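Local coordinates for protein DNA polymerase sliding clamp 3 (Sulfolobus tokodaii, PDB 3AIZ) that forms part of a ring-shaped sliding clamp that encircles DNA and tethers DNA polymerase and other proteins to it during replication, at residues F11-I22 with D40-I51. Sequence-based numbering, arbitrary orientation.
Sequences FSYIFRTLEEFI and DPSRVTFIDILI. With SO4 (sulfate ion), chain H; SO4 (sulfate ion), chain G.
Helix 11-18 runs nearly antiparallel to strand 45-51, at 164°, with the axes 11.8 Å apart at closest approach. The register steps from Phe11 facing Ile51, through Ile14 over Ile49 and Leu18 over Ile47, to Phe21 beside Asp40, where the CA atoms draw in to 5.0 Å. No hydrogen bond joins the segments, and the contact is made largely by apolar side chains. Every second strand residue, Thr45, Ile47, Ile49 and Ile51, points toward the 11-22 segment. In the three isoleucines CG1 stands anti to the carbonyl carbon (chi1 -51° to -58°) and the chain is extended beyond it, which carries each CD1 toward that segment; such long apolar arms suit a buried layer. Ile51 CD1 touches both Phe11 CE1 and Ile14 CD1, meeting the latter tip to tip at 4.1 Å. Leu18, with two methyls to offer, spans two neighbours: CD2 packs 3.6 Å from Ile47 CD1 and also reaches Ile49 CD1, which CD1 touches too. This is the sliding-clamp arrangement, a helix laid against a curved antiparallel sheet; in such rings the helices line the central hole through which DNA passes. Phe239 of the adjoining strand 235-241 also touches Ile47. Beyond the helix, the side chain of Phe21 crosses those of Ile47 and Thr45 at about a right angle, its CE2 3.7 Å from Thr45 CG2. Asp40 opens a type I turn, and its carboxylate suits that place because OD1 accepts Thr45 N at 2.9 Å, tying the turn to the start of the strand. Within the turn, Ser42 N and OG both bind O3 of a sulfate, OG at 2.8 Å, an ion probably taken from the crystallisation liquor.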
# COMPACT_ATOMS: atom_id res chain seq x y z
N PHE C 11 -28.79 -12.39 -11.33
CA PHE C 11 -29.52 -12.18 -12.58
C PHE C 11 -29.01 -10.96 -13.34
O PHE C 11 -28.93 -10.98 -14.57
CB PHE C 11 -31.01 -12.05 -12.29
CG PHE C 11 -31.85 -11.89 -13.53
CD1 PHE C 11 -32.33 -12.99 -14.21
CD2 PHE C 11 -32.18 -10.63 -14.00
CE1 PHE C 11 -33.11 -12.85 -15.34
CE2 PHE C 11 -32.96 -10.48 -15.13
CZ PHE C 11 -33.42 -11.59 -15.80
N SER C 12 -28.66 -9.91 -12.61
CA SER C 12 -28.23 -8.66 -13.24
C SER C 12 -26.89 -8.82 -13.96
O SER C 12 -26.65 -8.17 -14.98
CB SER C 12 -28.14 -7.54 -12.21
OG SER C 12 -27.13 -7.80 -11.25
N TYR C 13 -26.03 -9.68 -13.44
CA TYR C 13 -24.70 -9.87 -14.01
C TYR C 13 -24.72 -10.52 -15.39
O TYR C 13 -23.77 -10.39 -16.16
CB TYR C 13 -23.80 -10.67 -13.05
CG TYR C 13 -23.17 -9.82 -11.97
CD1 TYR C 13 -23.79 -9.64 -10.74
CD2 TYR C 13 -21.95 -9.19 -12.19
CE1 TYR C 13 -23.21 -8.87 -9.76
CE2 TYR C 13 -21.36 -8.41 -11.21
CZ TYR C 13 -22.00 -8.25 -10.00
OH TYR C 13 -21.42 -7.48 -9.02
N ILE C 14 -25.82 -11.21 -15.70
CA ILE C 14 -26.00 -11.77 -17.04
C ILE C 14 -26.00 -10.65 -18.07
O ILE C 14 -25.45 -10.80 -19.16
CB ILE C 14 -27.32 -12.56 -17.15
CG1 ILE C 14 -27.36 -13.70 -16.14
CG2 ILE C 14 -27.51 -13.08 -18.56
CD1 ILE C 14 -28.64 -14.51 -16.19
N PHE C 15 -26.62 -9.53 -17.70
CA PHE C 15 -26.76 -8.40 -18.61
C PHE C 15 -25.55 -7.47 -18.55
O PHE C 15 -25.26 -6.75 -19.51
CB PHE C 15 -28.05 -7.63 -18.28
CG PHE C 15 -29.29 -8.46 -18.42
CD1 PHE C 15 -29.68 -9.31 -17.40
CD2 PHE C 15 -30.05 -8.40 -19.57
CE1 PHE C 15 -30.82 -10.08 -17.53
CE2 PHE C 15 -31.19 -9.17 -19.71
CZ PHE C 15 -31.58 -10.01 -18.69
N ARG C 16 -24.84 -7.50 -17.43
CA ARG C 16 -23.60 -6.74 -17.30
C ARG C 16 -22.51 -7.39 -18.15
O ARG C 16 -21.62 -6.72 -18.66
CB ARG C 16 -23.18 -6.66 -15.84
CG ARG C 16 -24.25 -6.06 -14.93
CD ARG C 16 -23.80 -6.03 -13.48
NE ARG C 16 -22.62 -5.20 -13.30
CZ ARG C 16 -22.07 -4.94 -12.11
NH1 ARG C 16 -22.60 -5.45 -11.01
NH2 ARG C 16 -20.99 -4.18 -12.03
N THR C 17 -22.59 -8.71 -18.30
CA THR C 17 -21.69 -9.44 -19.18
C THR C 17 -21.95 -9.04 -20.63
O THR C 17 -21.02 -8.77 -21.39
CB THR C 17 -21.86 -10.96 -19.06
OG1 THR C 17 -21.51 -11.39 -17.74
CG2 THR C 17 -20.97 -11.68 -20.06
N LEU C 18 -23.22 -8.99 -21.00
CA LEU C 18 -23.62 -8.67 -22.37
C LEU C 18 -23.18 -7.27 -22.79
O LEU C 18 -22.93 -7.02 -23.97
CB LEU C 18 -25.13 -8.82 -22.54
CG LEU C 18 -25.69 -10.24 -22.40
CD1 LEU C 18 -27.21 -10.23 -22.51
CD2 LEU C 18 -25.09 -11.16 -23.45
N GLU C 19 -23.09 -6.35 -21.82
CA GLU C 19 -22.65 -4.99 -22.11
C GLU C 19 -21.30 -4.98 -22.81
O GLU C 19 -21.00 -4.10 -23.61
CB GLU C 19 -22.58 -4.16 -20.83
CG GLU C 19 -23.90 -3.59 -20.37
CD GLU C 19 -23.76 -2.71 -19.14
OE1 GLU C 19 -22.98 -3.09 -18.23
OE2 GLU C 19 -24.42 -1.66 -19.08
N GLU C 20 -20.48 -5.98 -22.49
CA GLU C 20 -19.14 -6.09 -23.06
C GLU C 20 -19.18 -6.39 -24.55
O GLU C 20 -18.22 -6.15 -25.27
CB GLU C 20 -18.34 -7.17 -22.33
CG GLU C 20 -18.25 -6.99 -20.83
CD GLU C 20 -17.29 -5.88 -20.42
OE1 GLU C 20 -16.63 -5.30 -21.31
OE2 GLU C 20 -17.18 -5.60 -19.21
N PHE C 21 -20.31 -6.93 -25.02
CA PHE C 21 -20.42 -7.39 -26.40
C PHE C 21 -21.38 -6.56 -27.26
O PHE C 21 -21.05 -6.21 -28.39
CB PHE C 21 -20.84 -8.86 -26.43
CG PHE C 21 -19.86 -9.78 -25.76
CD1 PHE C 21 -19.98 -10.07 -24.41
CD2 PHE C 21 -18.81 -10.34 -26.47
CE1 PHE C 21 -19.08 -10.91 -23.79
CE2 PHE C 21 -17.91 -11.18 -25.85
CZ PHE C 21 -18.04 -11.47 -24.51
N ILE C 22 -22.55 -6.24 -26.72
CA ILE C 22 -23.58 -5.57 -27.51
C ILE C 22 -24.19 -4.36 -26.81
O ILE C 22 -24.14 -4.24 -25.58
CB ILE C 22 -24.69 -6.55 -27.91
CG1 ILE C 22 -25.33 -7.17 -26.67
CG2 ILE C 22 -24.14 -7.63 -28.81
CD1 ILE C 22 -26.32 -8.27 -26.99
N ASP C 40 -21.88 -9.43 -31.36
CA ASP C 40 -21.04 -8.23 -31.28
C ASP C 40 -20.77 -7.64 -32.66
O ASP C 40 -20.87 -8.33 -33.67
CB ASP C 40 -19.73 -8.53 -30.54
CG ASP C 40 -18.93 -9.64 -31.18
OD1 ASP C 40 -19.36 -10.17 -32.23
OD2 ASP C 40 -17.87 -10.00 -30.63
N PRO C 41 -20.44 -6.34 -32.71
CA PRO C 41 -20.21 -5.62 -33.96
C PRO C 41 -19.17 -6.29 -34.86
O PRO C 41 -19.32 -6.27 -36.08
CB PRO C 41 -19.70 -4.25 -33.49
CG PRO C 41 -20.30 -4.08 -32.15
CD PRO C 41 -20.33 -5.45 -31.54
N SER C 42 -18.13 -6.87 -34.26
CA SER C 42 -17.08 -7.53 -35.04
C SER C 42 -17.56 -8.88 -35.56
O SER C 42 -16.88 -9.52 -36.36
CB SER C 42 -15.82 -7.72 -34.20
OG SER C 42 -16.02 -8.70 -33.20
N ARG C 43 -18.73 -9.31 -35.09
CA ARG C 43 -19.31 -10.58 -35.49
C ARG C 43 -18.44 -11.76 -35.08
O ARG C 43 -18.65 -12.89 -35.53
CB ARG C 43 -19.58 -10.61 -37.00
CG ARG C 43 -20.44 -9.45 -37.48
CD ARG C 43 -20.92 -9.66 -38.90
NE ARG C 43 -21.69 -10.90 -39.03
CZ ARG C 43 -22.96 -11.02 -38.67
NH1 ARG C 43 -23.61 -9.99 -38.15
NH2 ARG C 43 -23.59 -12.18 -38.83
N VAL C 44 -17.47 -11.50 -34.21
CA VAL C 44 -16.60 -12.54 -33.69
C VAL C 44 -17.33 -13.38 -32.65
O VAL C 44 -17.15 -14.60 -32.59
CB VAL C 44 -15.33 -11.94 -33.05
CG1 VAL C 44 -14.57 -13.01 -32.26
CG2 VAL C 44 -14.43 -11.33 -34.11
N THR C 45 -18.17 -12.74 -31.85
CA THR C 45 -18.88 -13.42 -30.78
C THR C 45 -20.39 -13.48 -31.03
O THR C 45 -21.03 -12.46 -31.26
CB THR C 45 -18.64 -12.75 -29.42
OG1 THR C 45 -17.23 -12.70 -29.15
CG2 THR C 45 -19.34 -13.53 -28.31
N PHE C 46 -20.94 -14.69 -30.98
CA PHE C 46 -22.38 -14.88 -31.05
C PHE C 46 -22.88 -15.40 -29.72
O PHE C 46 -22.35 -16.37 -29.18
CB PHE C 46 -22.75 -15.85 -32.17
CG PHE C 46 -24.18 -16.31 -32.13
CD1 PHE C 46 -24.51 -17.55 -31.62
CD2 PHE C 46 -25.20 -15.48 -32.58
CE1 PHE C 46 -25.82 -17.97 -31.58
CE2 PHE C 46 -26.51 -15.90 -32.54
CZ PHE C 46 -26.82 -17.14 -32.04
N ILE C 47 -23.92 -14.77 -29.19
CA ILE C 47 -24.42 -15.09 -27.86
C ILE C 47 -25.83 -15.67 -27.91
O ILE C 47 -26.74 -15.06 -28.46
CB ILE C 47 -24.40 -13.85 -26.96
CG1 ILE C 47 -23.02 -13.19 -27.00
CG2 ILE C 47 -24.79 -14.23 -25.54
CD1 ILE C 47 -22.91 -11.93 -26.17
N ASP C 48 -25.99 -16.85 -27.32
CA ASP C 48 -27.29 -17.51 -27.28
C ASP C 48 -27.66 -17.88 -25.85
O ASP C 48 -27.10 -18.83 -25.28
CB ASP C 48 -27.28 -18.75 -28.17
CG ASP C 48 -28.64 -19.41 -28.26
OD1 ASP C 48 -29.65 -18.68 -28.31
OD2 ASP C 48 -28.69 -20.66 -28.29
N ILE C 49 -28.60 -17.14 -25.27
CA ILE C 49 -29.00 -17.36 -23.89
C ILE C 49 -30.43 -17.89 -23.78
O ILE C 49 -31.32 -17.45 -24.49
CB ILE C 49 -28.89 -16.06 -23.07
CG1 ILE C 49 -27.45 -15.53 -23.11
CG2 ILE C 49 -29.33 -16.30 -21.63
CD1 ILE C 49 -27.27 -14.20 -22.40
N LEU C 50 -30.62 -18.84 -22.87
CA LEU C 50 -31.95 -19.37 -22.59
C LEU C 50 -32.20 -19.41 -21.09
O LEU C 50 -31.51 -20.13 -20.35
CB LEU C 50 -32.12 -20.77 -23.18
CG LEU C 50 -33.43 -21.47 -22.79
CD1 LEU C 50 -34.64 -20.67 -23.23
CD2 LEU C 50 -33.47 -22.88 -23.37
N ILE C 51 -33.17 -18.63 -20.63
CA ILE C 51 -33.55 -18.61 -19.23
C ILE C 51 -34.96 -19.16 -19.08
O ILE C 51 -35.94 -18.43 -19.20
CB ILE C 51 -33.49 -17.18 -18.66
CG1 ILE C 51 -32.13 -16.54 -18.97
CG2 ILE C 51 -33.75 -17.19 -17.17
CD1 ILE C 51 -32.00 -15.12 -18.49
S SO4 H . -16.30 -5.85 -30.83
O1 SO4 H . -14.89 -6.25 -30.93
O2 SO4 H . -16.52 -4.64 -31.62
O3 SO4 H . -17.15 -6.93 -31.34
O4 SO4 H . -16.63 -5.59 -29.43
S SO4 G . -19.45 -3.21 -15.11
O1 SO4 G . -18.87 -3.79 -16.32
O2 SO4 G . -20.90 -3.28 -15.19
O3 SO4 G . -18.98 -3.96 -13.94
O4 SO4 G . -19.03 -1.82 -14.99